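Local coordinates for ABC transporter, periplasmic substrate-binding protein (Thermotoga maritima, PDB 2HPG), which probably binds a small solute in the periplasm and hands it to a tripartite ATP-independent (TRAP) membrane transporter, at residues Y80-V86 / W120-L124; G129-F135 / N229-A235. All coordinates share one frame; numbering follows the deposited sequence.

In the fold
Contact 1 and contact 2 lie side by side in the same region of the fold, their centres 12 Å apart. Helix 115-128 takes part in contact 1 and leads straight into strand 130-146 of contact 2. At the turn between them, Leu124 O and Ile130 N stand 3.0 Å apart, a probable hydrogen bond. The two also share side-chain packing. Leu121 CD2 meets Val132 CG2 at 3.6 Å, and Ile84 CD1 reaches Phe230 CE1 at 3.7 Å. Contact 2 is a buried pair of antiparallel strands. In contact 1 the loop 80-86 lies against helix 115-128, which packs on strand 130-146 through Leu121 and Leu124.

Contact 1: residues Y80-V86 / W120-L124; sequences YVKDIGV and WLKEL
The indole of Trp120 has one face against Asp83 CB and the backbone from Asp83 O to Ile84 CA. Asp83 CB sits over this face, displaced toward the rim and 3.4 Å from Trp120 CZ2. Ile84 CA lies above the six-membered ring in a CH-pi contact, 4.2 Å from its centroid. Val81 CG1 and Val86 CG1 approach the ring obliquely. At the edge, in the ring plane, a water accepts the N-H of Trp120 NE1 at 2.9 Å. The same water donates to Asp83 OD2 at 2.8 Å. The water bridges the indole and the carboxylate, whose planes stand 77° apart. It gives the indole N-H a partner and ties the carboxylate to the ring it crosses.

Both methyls of Val81 touch Glu123. With CG1 anti to the backbone N (chi1 169°), that methyl turns to the carboxylate of Glu123, 3.5 Å from OE1, and also meets Trp120 CD1. CG2 packs on CB of Glu123 and on Leu124 CD2. Ile84 sends CD1 across both leucines, 3.9 Å from Leu124 CD1 and 4.0 Å from Leu121 CD2. No direct hydrogen bond joins the segments, so the bridging water is the polar link in a contact made mainly of apolar side chains.

Helix 308-318 also borders this contact: Ala310 touches Asp83 and Val86, and Leu314 touches Trp120. Leu124 packs on Ile130 of strand 130-146. The arrangement is the start of a 3-10 segment, from residue 82 on, seated on a tryptophan of helix 115-128. It belongs to the layer of helices and loops packed on the sheet in the alpha/beta architecture of TRAP solute-binding proteins of the DctP family.

Contact 2: residues G129-F135 / N229-A235; sequences GIKVLSF and NFEIVSA
Phe135 sets its CB squarely over the ring of Phe230, 3.5 Å from the centroid. CB also lies near Asn229 O. With chi1 at 60°, CG stands between the backbone N and the carbonyl carbon, 3.9 Å from Phe230 CZ. CD2 then meets Phe230 CE1 at 3.8 Å. The ring planes are 20° apart, but the rings are displaced along their planes, so little of one covers the other. Replacing Phe230 by an alanine removes the ring, which would probably leave a gap beneath Phe135 CB and leave Val132 CG1 without its aromatic neighbour.

The strands run antiparallel. Lys131 and Val233 form a hydrogen-bonded pair, each N donating to the other's O. Leu133 and Ser134 both face Glu231, which makes a classic beta bulge: Leu133 N donates to Glu231 O at 2.7 Å, and Glu231 N to Ser134 O at 2.8 Å. Strands 130-146 and 218-234 are thus joined in the mixed sheet of this periplasmic binding protein.

Leu133 CD1 packs on Val233 CG1, and Ile130 CG2 on Ile232 CG2. Lys131 NZ forms a salt bridge with Glu250 of helix 243-278. Where helix 235-240 begins, Ala235 N donates to Gly129 O from above the carbonyl plane.

Contact 1: residues Y80-V86 / W120-L124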
ATOM      1  N   TYR A  80     -14.622  -2.461  -5.902  1.00 30.09           N
ATOM      2  CA  TYR A  80     -15.172  -2.615  -7.244  1.00 29.88           C
ATOM      3  C   TYR A  80     -15.167  -4.064  -7.692  1.00 29.73           C
ATOM      4  O   TYR A  80     -16.243  -4.633  -7.900  1.00 29.82           O
ATOM      5  CB  TYR A  80     -14.423  -1.699  -8.214  1.00 30.28           C
ATOM      6  CG  TYR A  80     -14.539  -0.281  -7.736  1.00 30.70           C
ATOM      7  CD1 TYR A  80     -15.675   0.474  -8.009  1.00 30.90           C
ATOM      8  CD2 TYR A  80     -13.563   0.272  -6.923  1.00 30.61           C
ATOM      9  CE1 TYR A  80     -15.809   1.749  -7.529  1.00 31.31           C
ATOM     10  CE2 TYR A  80     -13.694   1.536  -6.430  1.00 31.50           C
ATOM     11  CZ  TYR A  80     -14.812   2.276  -6.733  1.00 30.88           C
ATOM     12  OH  TYR A  80     -14.907   3.553  -6.248  1.00 31.71           O
ATOM     13  N   VAL A  81     -13.984  -4.662  -7.817  1.00 29.11           N
ATOM     14  CA  VAL A  81     -13.855  -6.106  -8.028  1.00 28.96           C
ATOM     15  C   VAL A  81     -13.428  -6.731  -6.695  1.00 28.81           C
ATOM     16  O   VAL A  81     -12.256  -6.692  -6.338  1.00 27.98           O
ATOM     17  CB  VAL A  81     -12.843  -6.437  -9.143  1.00 29.03           C
ATOM     18  CG1 VAL A  81     -12.517  -7.948  -9.160  1.00 28.19           C
ATOM     19  CG2 VAL A  81     -13.367  -5.989 -10.500  1.00 29.08           C
ATOM     20  N   LYS A  82     -14.393  -7.289  -5.968  1.00 29.13           N
ATOM     21  CA  LYS A  82     -14.217  -7.660  -4.561  1.00 29.41           C
ATOM     22  C   LYS A  82     -12.919  -8.395  -4.247  1.00 28.76           C
ATOM     23  O   LYS A  82     -12.218  -8.037  -3.297  1.00 28.90           O
ATOM     24  CB  LYS A  82     -15.385  -8.514  -4.065  1.00 29.63           C
ATOM     25  CG  LYS A  82     -15.117  -9.206  -2.714  1.00 30.65           C
ATOM     26  CD  LYS A  82     -16.271 -10.090  -2.229  1.00 31.01           C
ATOM     27  CE  LYS A  82     -15.992 -11.561  -2.506  1.00 32.82           C
ATOM     28  NZ  LYS A  82     -16.878 -12.449  -1.701  1.00 32.57           N
ATOM     29  N   ASP A  83     -12.617  -9.419  -5.036  1.00 27.78           N
ATOM     30  CA  ASP A  83     -11.559 -10.357  -4.703  1.00 26.75           C
ATOM     31  C   ASP A  83     -10.154  -9.783  -4.699  1.00 25.97           C
ATOM     32  O   ASP A  83      -9.285 -10.294  -3.984  1.00 25.89           O
ATOM     33  CB  ASP A  83     -11.573 -11.547  -5.664  1.00 27.22           C
ATOM     34  CG  ASP A  83     -12.702 -12.504  -5.400  1.00 28.21           C
ATOM     35  OD1 ASP A  83     -13.489 -12.306  -4.450  1.00 29.64           O
ATOM     36  OD2 ASP A  83     -12.790 -13.486  -6.165  1.00 32.00           O
ATOM     37  N   ILE A  84      -9.908  -8.752  -5.497  1.00 25.01           N
ATOM     38  CA  ILE A  84      -8.566  -8.150  -5.558  1.00 24.29           C
ATOM     39  C   ILE A  84      -8.164  -7.546  -4.196  1.00 23.59           C
ATOM     40  O   ILE A  84      -6.978  -7.385  -3.900  1.00 23.74           O
ATOM     41  CB  ILE A  84      -8.464  -7.094  -6.684  1.00 24.62           C
ATOM     42  CG1 ILE A  84      -6.994  -6.770  -7.001  1.00 25.61           C
ATOM     43  CG2 ILE A  84      -9.231  -5.830  -6.331  1.00 24.60           C
ATOM     44  CD1 ILE A  84      -6.815  -5.987  -8.283  1.00 24.43           C
ATOM     45  N   GLY A  85      -9.177  -7.234  -3.394  1.00 22.47           N
ATOM     46  CA  GLY A  85      -9.047  -6.754  -2.022  1.00 22.04           C
ATOM     47  C   GLY A  85      -8.349  -7.689  -1.047  1.00 21.32           C
ATOM     48  O   GLY A  85      -7.919  -7.256   0.027  1.00 20.11           O
ATOM     49  N   VAL A  86      -8.197  -8.955  -1.427  1.00 20.75           N
ATOM     50  CA  VAL A  86      -7.431  -9.906  -0.632  1.00 20.69           C
ATOM     51  C   VAL A  86      -5.976  -9.428  -0.392  1.00 20.60           C
ATOM     52  O   VAL A  86      -5.356  -9.789   0.622  1.00 20.36           O
ATOM     53  CB  VAL A  86      -7.449 -11.340  -1.275  1.00 20.61           C
ATOM     54  CG1 VAL A  86      -6.557 -11.400  -2.467  1.00 19.32           C
ATOM     55  CG2 VAL A  86      -7.057 -12.399  -0.219  1.00 20.46           C
ATOM     56  N   TRP A 120      -9.026 -10.467 -12.853  1.00 35.30           N
ATOM     57  CA  TRP A 120      -9.473  -9.326 -12.042  1.00 35.03           C
ATOM     58  C   TRP A 120      -9.153  -7.998 -12.701  1.00 34.57           C
ATOM     59  O   TRP A 120      -9.936  -7.068 -12.597  1.00 34.14           O
ATOM     60  CB  TRP A 120      -8.799  -9.330 -10.665  1.00 35.54           C
ATOM     61  CG  TRP A 120      -9.163 -10.476  -9.794  1.00 35.78           C
ATOM     62  CD1 TRP A 120     -10.299 -11.219  -9.853  1.00 36.18           C
ATOM     63  CD2 TRP A 120      -8.403 -10.988  -8.692  1.00 35.85           C
ATOM     64  NE1 TRP A 120     -10.289 -12.175  -8.871  1.00 36.56           N
ATOM     65  CE2 TRP A 120      -9.135 -12.056  -8.143  1.00 36.65           C
ATOM     66  CE3 TRP A 120      -7.173 -10.653  -8.127  1.00 35.91           C
ATOM     67  CZ2 TRP A 120      -8.674 -12.803  -7.048  1.00 37.07           C
ATOM     68  CZ3 TRP A 120      -6.712 -11.384  -7.042  1.00 36.05           C
ATOM     69  CH2 TRP A 120      -7.468 -12.444  -6.509  1.00 36.26           C
ATOM     70  N   LEU A 121      -7.990  -7.915 -13.350  1.00 34.09           N
ATOM     71  CA  LEU A 121      -7.535  -6.676 -13.971  1.00 34.30           C
ATOM     72  C   LEU A 121      -8.314  -6.362 -15.239  1.00 34.94           C
ATOM     73  O   LEU A 121      -8.470  -5.197 -15.603  1.00 34.91           O
ATOM     74  CB  LEU A 121      -6.040  -6.739 -14.289  1.00 33.70           C
ATOM     75  CG  LEU A 121      -5.117  -6.882 -13.081  1.00 32.76           C
ATOM     76  CD1 LEU A 121      -3.651  -6.911 -13.531  1.00 31.02           C
ATOM     77  CD2 LEU A 121      -5.384  -5.782 -12.052  1.00 31.27           C
ATOM     78  N   LYS A 122      -8.778  -7.408 -15.915  1.00 35.55           N
ATOM     79  CA  LYS A 122      -9.624  -7.259 -17.089  1.00 35.84           C
ATOM     80  C   LYS A 122     -11.021  -6.805 -16.692  1.00 35.57           C
ATOM     81  O   LYS A 122     -11.627  -6.025 -17.410  1.00 35.53           O
ATOM     82  CB  LYS A 122      -9.718  -8.582 -17.844  1.00 35.95           C
ATOM     83  CG  LYS A 122     -10.408  -8.481 -19.189  1.00 36.61           C
ATOM     84  CD  LYS A 122     -10.207  -9.764 -19.986  1.00 37.13           C
ATOM     85  CE  LYS A 122     -10.872  -9.720 -21.350  1.00 38.24           C
ATOM     86  NZ  LYS A 122     -10.535 -10.947 -22.134  1.00 39.11           N
ATOM     87  N   GLU A 123     -11.524  -7.303 -15.560  1.00 35.25           N
ATOM     88  CA  GLU A 123     -12.812  -6.871 -15.004  1.00 35.72           C
ATOM     89  C   GLU A 123     -12.774  -5.422 -14.532  1.00 35.14           C
ATOM     90  O   GLU A 123     -13.753  -4.703 -14.676  1.00 34.66           O
ATOM     91  CB  GLU A 123     -13.242  -7.764 -13.835  1.00 35.65           C
ATOM     92  CG  GLU A 123     -13.511  -9.213 -14.235  1.00 37.67           C
ATOM     93  CD  GLU A 123     -13.775 -10.169 -13.060  1.00 38.37           C
ATOM     94  OE1 GLU A 123     -13.759  -9.748 -11.878  1.00 42.03           O
ATOM     95  OE2 GLU A 123     -14.006 -11.369 -13.343  1.00 43.14           O
ATOM     96  N   LEU A 124     -11.651  -4.999 -13.959  1.00 34.79           N
ATOM     97  CA  LEU A 124     -11.499  -3.615 -13.518  1.00 34.82           C
ATOM     98  C   LEU A 124     -11.546  -2.688 -14.720  1.00 34.94           C
ATOM     99  O   LEU A 124     -12.168  -1.637 -14.675  1.00 34.97           O
ATOM    100  CB  LEU A 124     -10.185  -3.403 -12.750  1.00 34.30           C
ATOM    101  CG  LEU A 124     -10.194  -3.675 -11.241  1.00 33.92           C
ATOM    102  CD1 LEU A 124      -8.768  -3.564 -10.695  1.00 32.09           C
ATOM    103  CD2 LEU A 124     -11.140  -2.737 -10.497  1.00 32.07           C
TER
HETATM  104  O   HOH W   1     -11.775 -14.608  -8.512  1.00 45.91           O

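Contact 2: residues G129-F135 / N229-A235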
ATOM      1  N   GLY A 129     -13.553   0.718 -16.098  1.00 29.42           N
ATOM      2  CA  GLY A 129     -12.671   1.678 -16.762  1.00 29.05           C
ATOM      3  C   GLY A 129     -11.347   1.955 -16.065  1.00 28.54           C
ATOM      4  O   GLY A 129     -10.660   2.934 -16.398  1.00 28.71           O
ATOM      5  N   ILE A 130     -10.967   1.091 -15.118  1.00 27.44           N
ATOM      6  CA  ILE A 130      -9.725   1.261 -14.353  1.00 27.01           C
ATOM      7  C   ILE A 130      -8.618   0.413 -14.957  1.00 25.61           C
ATOM      8  O   ILE A 130      -8.744  -0.799 -15.040  1.00 24.94           O
ATOM      9  CB  ILE A 130      -9.899   0.831 -12.886  1.00 26.70           C
ATOM     10  CG1 ILE A 130     -10.964   1.688 -12.195  1.00 27.08           C
ATOM     11  CG2 ILE A 130      -8.551   0.917 -12.126  1.00 27.06           C
ATOM     12  CD1 ILE A 130     -11.497   1.074 -10.902  1.00 27.02           C
ATOM     13  N   LYS A 131      -7.540   1.060 -15.372  1.00 24.55           N
ATOM     14  CA  LYS A 131      -6.352   0.378 -15.845  1.00 24.11           C
ATOM     15  C   LYS A 131      -5.289   0.397 -14.731  1.00 24.03           C
ATOM     16  O   LYS A 131      -4.876   1.473 -14.273  1.00 24.12           O
ATOM     17  CB  LYS A 131      -5.823   1.074 -17.103  1.00 24.35           C
ATOM     18  CG  LYS A 131      -4.457   0.637 -17.604  1.00 25.20           C
ATOM     19  CD  LYS A 131      -4.472  -0.814 -18.051  1.00 27.01           C
ATOM     20  CE  LYS A 131      -3.094  -1.283 -18.424  1.00 27.63           C
ATOM     21  NZ  LYS A 131      -3.119  -2.694 -18.891  1.00 28.00           N
ATOM     22  N   VAL A 132      -4.861  -0.787 -14.299  1.00 22.89           N
ATOM     23  CA  VAL A 132      -3.716  -0.924 -13.392  1.00 22.29           C
ATOM     24  C   VAL A 132      -2.407  -0.901 -14.198  1.00 21.83           C
ATOM     25  O   VAL A 132      -2.178  -1.775 -15.030  1.00 21.61           O
ATOM     26  CB  VAL A 132      -3.846  -2.234 -12.553  1.00 22.31           C
ATOM     27  CG1 VAL A 132      -2.652  -2.441 -11.624  1.00 22.34           C
ATOM     28  CG2 VAL A 132      -5.132  -2.223 -11.753  1.00 22.66           C
ATOM     29  N   LEU A 133      -1.572   0.112 -13.993  1.00 20.75           N
ATOM     30  CA  LEU A 133      -0.285   0.175 -14.669  1.00 20.67           C
ATOM     31  C   LEU A 133       0.771  -0.642 -13.924  1.00 20.42           C
ATOM     32  O   LEU A 133       1.738  -1.139 -14.525  1.00 20.43           O
ATOM     33  CB  LEU A 133       0.211   1.616 -14.750  1.00 21.01           C
ATOM     34  CG  LEU A 133      -0.503   2.600 -15.663  1.00 20.46           C
ATOM     35  CD1 LEU A 133       0.115   3.959 -15.426  1.00 20.60           C
ATOM     36  CD2 LEU A 133      -0.346   2.197 -17.118  1.00 20.93           C
ATOM     37  N   SER A 134       0.604  -0.738 -12.607  1.00 19.65           N
ATOM     38  CA  SER A 134       1.557  -1.450 -11.771  1.00 19.61           C
ATOM     39  C   SER A 134       1.053  -1.646 -10.348  1.00 19.58           C
ATOM     40  O   SER A 134       0.287  -0.818  -9.835  1.00 18.52           O
ATOM     41  CB  SER A 134       2.892  -0.702 -11.737  1.00 19.62           C
ATOM     42  OG  SER A 134       3.841  -1.404 -10.950  1.00 19.99           O
ATOM     43  N   PHE A 135       1.482  -2.752  -9.730  1.00 19.49           N
ATOM     44  CA  PHE A 135       1.380  -2.914  -8.276  1.00 19.56           C
ATOM     45  C   PHE A 135       2.697  -3.349  -7.618  1.00 19.11           C
ATOM     46  O   PHE A 135       2.679  -3.948  -6.552  1.00 20.00           O
ATOM     47  CB  PHE A 135       0.202  -3.834  -7.879  1.00 20.15           C
ATOM     48  CG  PHE A 135       0.283  -5.243  -8.433  1.00 21.61           C
ATOM     49  CD1 PHE A 135       1.000  -6.244  -7.757  1.00 21.05           C
ATOM     50  CD2 PHE A 135      -0.402  -5.584  -9.603  1.00 22.50           C
ATOM     51  CE1 PHE A 135       1.062  -7.534  -8.250  1.00 21.49           C
ATOM     52  CE2 PHE A 135      -0.342  -6.892 -10.123  1.00 22.24           C
ATOM     53  CZ  PHE A 135       0.394  -7.869  -9.442  1.00 21.99           C
ATOM     54  N   ASN A 229       0.833  -0.832  -3.061  1.00 17.35           N
ATOM     55  CA  ASN A 229       0.060   0.187  -3.756  1.00 17.40           C
ATOM     56  C   ASN A 229      -0.209  -0.223  -5.189  1.00 17.93           C
ATOM     57  O   ASN A 229       0.617  -0.898  -5.832  1.00 17.23           O
ATOM     58  CB  ASN A 229       0.760   1.537  -3.704  1.00 17.06           C
ATOM     59  CG  ASN A 229       0.706   2.171  -2.324  1.00 16.48           C
ATOM     60  OD1 ASN A 229       1.721   2.288  -1.641  1.00 17.92           O
ATOM     61  ND2 ASN A 229      -0.494   2.559  -1.900  1.00 15.07           N
ATOM     62  N   PHE A 230      -1.379   0.187  -5.678  1.00 17.99           N
ATOM     63  CA  PHE A 230      -1.778  -0.025  -7.063  1.00 18.32           C
ATOM     64  C   PHE A 230      -1.795   1.304  -7.784  1.00 18.54           C
ATOM     65  O   PHE A 230      -2.319   2.277  -7.276  1.00 17.61           O
ATOM     66  CB  PHE A 230      -3.161  -0.654  -7.110  1.00 18.78           C
ATOM     67  CG  PHE A 230      -3.149  -2.119  -6.890  1.00 19.77           C
ATOM     68  CD1 PHE A 230      -3.525  -2.979  -7.902  1.00 20.19           C
ATOM     69  CD2 PHE A 230      -2.720  -2.651  -5.681  1.00 20.51           C
ATOM     70  CE1 PHE A 230      -3.501  -4.337  -7.700  1.00 21.42           C
ATOM     71  CE2 PHE A 230      -2.687  -4.010  -5.486  1.00 20.53           C
ATOM     72  CZ  PHE A 230      -3.090  -4.849  -6.502  1.00 21.15           C
ATOM     73  N   GLU A 231      -1.200   1.341  -8.969  1.00 19.05           N
ATOM     74  CA  GLU A 231      -1.029   2.578  -9.713  1.00 19.27           C
ATOM     75  C   GLU A 231      -1.980   2.516 -10.894  1.00 19.77           C
ATOM     76  O   GLU A 231      -1.827   1.669 -11.769  1.00 19.37           O
ATOM     77  CB  GLU A 231       0.429   2.720 -10.158  1.00 19.86           C
ATOM     78  CG  GLU A 231       1.447   2.512  -9.035  1.00 17.57           C
ATOM     79  CD  GLU A 231       1.235   3.446  -7.857  1.00 17.88           C
ATOM     80  OE1 GLU A 231       0.880   4.599  -8.130  1.00 16.63           O
ATOM     81  OE2 GLU A 231       1.419   3.025  -6.673  1.00 14.82           O
ATOM     82  N   ILE A 232      -3.002   3.372 -10.877  1.00 19.32           N
ATOM     83  CA  ILE A 232      -4.090   3.284 -11.846  1.00 19.80           C
ATOM     84  C   ILE A 232      -4.184   4.518 -12.737  1.00 20.49           C
ATOM     85  O   ILE A 232      -3.779   5.609 -12.335  1.00 19.88           O
ATOM     86  CB  ILE A 232      -5.461   3.005 -11.158  1.00 19.62           C
ATOM     87  CG1 ILE A 232      -5.900   4.179 -10.268  1.00 19.36           C
ATOM     88  CG2 ILE A 232      -5.385   1.719 -10.339  1.00 18.67           C
ATOM     89  CD1 ILE A 232      -7.309   4.042  -9.711  1.00 18.45           C
ATOM     90  N   VAL A 233      -4.672   4.305 -13.962  1.00 20.95           N
ATOM     91  CA  VAL A 233      -5.068   5.372 -14.887  1.00 21.90           C
ATOM     92  C   VAL A 233      -6.401   5.007 -15.553  1.00 22.91           C
ATOM     93  O   VAL A 233      -6.877   3.882 -15.423  1.00 23.14           O
ATOM     94  CB  VAL A 233      -4.020   5.660 -16.006  1.00 21.86           C
ATOM     95  CG1 VAL A 233      -2.735   6.257 -15.436  1.00 22.01           C
ATOM     96  CG2 VAL A 233      -3.720   4.406 -16.861  1.00 21.95           C
ATOM     97  N   SER A 234      -7.009   5.976 -16.240  1.00 23.61           N
ATOM     98  CA  SER A 234      -8.200   5.728 -17.049  1.00 24.30           C
ATOM     99  C   SER A 234      -7.889   4.745 -18.161  1.00 24.73           C
ATOM    100  O   SER A 234      -6.944   4.955 -18.925  1.00 24.01           O
ATOM    101  CB  SER A 234      -8.707   7.026 -17.689  1.00 24.55           C
ATOM    102  OG  SER A 234      -9.745   6.740 -18.604  1.00 26.73           O
ATOM    103  N   ALA A 235      -8.691   3.683 -18.263  1.00 25.45           N
ATOM    104  CA  ALA A 235      -8.532   2.713 -19.356  1.00 26.55           C
ATOM    105  C   ALA A 235      -8.758   3.388 -20.712  1.00 27.69           C
ATOM    106  O   ALA A 235      -8.013   3.126 -21.668  1.00 29.02           O
ATOM    107  CB  ALA A 235      -9.484   1.543 -19.172  1.00 26.17           C
TER
HETATM  108  O   HOH W   2     -11.610   4.839 -18.518  1.00 37.16           O